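Local atomic coordinates of bifunctional endomannanase/endoglucanase (Caldanaerobius polysaccharolyticus, PDB entry 3W0K), a protein that probably hydrolyses internal beta-linkages of mannan and cellulose chains, as a bifunctional glycoside hydrolase of family 5. Residues M11-E16 / P42-F47. Sequence-based numbering, arbitrary orientation.
Sequences MYVWEE and PVDYRF
Phe47 lays its ring between Met11 and Trp14. Met11 CG sits over one face, displaced toward the rim, 3.7 Å from the ring centroid; against the opposite face Trp14 CB lies almost over the centre. The indole then turns its edge to that same face, an edge-to-face pair with planes 82° apart and CD1 of Trp14 3.7 Å from CD1 of Phe47. A chi1 of 172° sets CG of Trp14 anti to the backbone N, beside the carbonyl carbon. The carbonyl O of Arg46 lies under one indole face, while the indole's edge, at CE3, meets the guanidinium face with the planes 67° apart, 3.7 Å from CZ of Arg46.

Asp44 ties the polar side together. Its OD2 takes the nearly straight bond from Trp14 N (2.9 Å), arriving from above the carboxylate plane. Arg46 NH2 meets the syn lone pair of OD2 and NE that of OD1, both oxygens close to the guanidinium plane, a side-on salt bridge. OD1 also accepts from the backbone N of Arg46, which makes an Asx turn. An alanine here would probably leave Trp14 N and the Arg46 guanidinium without their acceptor, freeing the arginine to swing away from the indole.

Farther along, Asp44 N bonds to Met11 O (3.0 Å), and a water bridges Met11 N to Pro42 O. Tyr12 turns its ring edge to Pro42 O, near a bound Tris molecule, probably from the crystallisation liquor. The contact joins the loop after strand 4-7 to the C-terminal end of strand 38-44, at the rim of a (beta/alpha)8 TIM barrel, the end where family 5 glycosidases carry their active-site cleft.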
# COMPACT_ATOMS: atom_id res chain seq x y z
N MET A 11 -2.36 -2.90 12.69
CA MET A 11 -1.06 -3.25 13.26
C MET A 11 0.01 -2.45 12.51
O MET A 11 1.14 -2.90 12.29
CB MET A 11 -0.81 -4.76 13.10
CG MET A 11 0.35 -5.30 13.92
SD MET A 11 0.74 -7.05 13.60
CE MET A 11 -0.76 -7.78 14.06
N TYR A 12 -0.35 -1.21 12.20
CA TYR A 12 0.47 -0.29 11.43
C TYR A 12 1.73 0.29 12.08
O TYR A 12 2.81 0.26 11.48
CB TYR A 12 -0.44 0.84 10.93
CG TYR A 12 0.22 1.85 10.03
CD1 TYR A 12 0.98 1.46 8.93
CD2 TYR A 12 0.06 3.22 10.27
CE1 TYR A 12 1.56 2.40 8.09
CE2 TYR A 12 0.63 4.16 9.43
CZ TYR A 12 1.38 3.75 8.35
OH TYR A 12 1.97 4.68 7.53
N VAL A 13 1.60 0.85 13.28
CA VAL A 13 2.74 1.44 13.97
C VAL A 13 2.78 1.00 15.43
O VAL A 13 1.81 1.16 16.17
CB VAL A 13 2.71 2.99 13.91
CG1 VAL A 13 3.84 3.58 14.74
CG2 VAL A 13 2.85 3.46 12.47
N TRP A 14 3.91 0.42 15.83
CA TRP A 14 4.09 -0.04 17.19
C TRP A 14 4.60 1.06 18.11
O TRP A 14 5.31 1.97 17.69
CB TRP A 14 5.07 -1.23 17.23
CG TRP A 14 5.45 -1.67 18.62
CD1 TRP A 14 4.77 -2.54 19.43
CD2 TRP A 14 6.60 -1.24 19.37
NE1 TRP A 14 5.42 -2.67 20.63
CE2 TRP A 14 6.54 -1.89 20.63
CE3 TRP A 14 7.66 -0.37 19.11
CZ2 TRP A 14 7.52 -1.69 21.61
CZ3 TRP A 14 8.63 -0.17 20.09
CH2 TRP A 14 8.54 -0.83 21.33
N GLU A 15 4.21 0.94 19.38
CA GLU A 15 4.61 1.84 20.45
C GLU A 15 4.65 0.93 21.67
O GLU A 15 3.88 -0.04 21.75
CB GLU A 15 3.57 2.94 20.65
N GLU A 16 5.56 1.20 22.61
CA GLU A 16 5.67 0.38 23.81
C GLU A 16 4.32 0.29 24.54
O GLU A 16 3.71 1.31 24.85
CB GLU A 16 6.74 0.94 24.75
CG GLU A 16 6.97 0.13 26.03
CD GLU A 16 7.45 -1.29 25.77
OE1 GLU A 16 6.87 -2.23 26.35
OE2 GLU A 16 8.40 -1.48 24.98
N PRO A 42 -0.72 -3.21 6.22
CA PRO A 42 0.69 -2.81 6.40
C PRO A 42 1.04 -2.91 7.88
O PRO A 42 0.41 -2.25 8.71
CB PRO A 42 0.69 -1.37 5.90
CG PRO A 42 -0.69 -0.88 6.27
CD PRO A 42 -1.56 -2.05 5.89
N VAL A 43 2.03 -3.73 8.22
CA VAL A 43 2.39 -3.92 9.63
C VAL A 43 3.81 -3.51 10.03
O VAL A 43 4.70 -3.39 9.19
CB VAL A 43 2.14 -5.39 10.08
CG1 VAL A 43 0.71 -5.80 9.74
CG2 VAL A 43 3.13 -6.34 9.43
N ASP A 44 3.99 -3.30 11.33
CA ASP A 44 5.25 -2.90 11.94
C ASP A 44 5.82 -4.15 12.63
O ASP A 44 5.22 -4.67 13.57
CB ASP A 44 4.96 -1.80 12.98
CG ASP A 44 6.21 -1.18 13.58
OD1 ASP A 44 7.27 -1.83 13.64
OD2 ASP A 44 6.10 -0.02 14.04
N TYR A 45 6.98 -4.62 12.17
CA TYR A 45 7.59 -5.82 12.74
C TYR A 45 7.92 -5.72 14.23
O TYR A 45 8.12 -6.74 14.89
CB TYR A 45 8.85 -6.24 11.95
CG TYR A 45 10.11 -5.49 12.32
CD1 TYR A 45 11.03 -6.05 13.21
CD2 TYR A 45 10.40 -4.25 11.77
CE1 TYR A 45 12.20 -5.38 13.56
CE2 TYR A 45 11.58 -3.57 12.11
CZ TYR A 45 12.47 -4.14 13.00
OH TYR A 45 13.63 -3.48 13.35
N ARG A 46 7.97 -4.50 14.76
CA ARG A 46 8.27 -4.30 16.17
C ARG A 46 7.15 -4.81 17.09
O ARG A 46 7.35 -4.97 18.29
CB ARG A 46 8.59 -2.84 16.47
CG ARG A 46 9.88 -2.37 15.82
CD ARG A 46 10.12 -0.91 16.13
NE ARG A 46 9.02 -0.09 15.63
CZ ARG A 46 8.84 1.19 15.93
NH1 ARG A 46 9.68 1.82 16.75
NH2 ARG A 46 7.81 1.85 15.42
N PHE A 47 5.98 -5.07 16.52
CA PHE A 47 4.87 -5.61 17.31
C PHE A 47 5.22 -7.00 17.82
O PHE A 47 4.68 -7.45 18.83
CB PHE A 47 3.58 -5.67 16.49
CG PHE A 47 2.74 -4.42 16.57
CD1 PHE A 47 1.98 -4.15 17.70
CD2 PHE A 47 2.69 -3.54 15.49
CE1 PHE A 47 1.17 -3.01 17.76
CE2 PHE A 47 1.88 -2.40 15.54
CZ PHE A 47 1.12 -2.14 16.68
O HOH W 1 -2.14 -2.62 9.79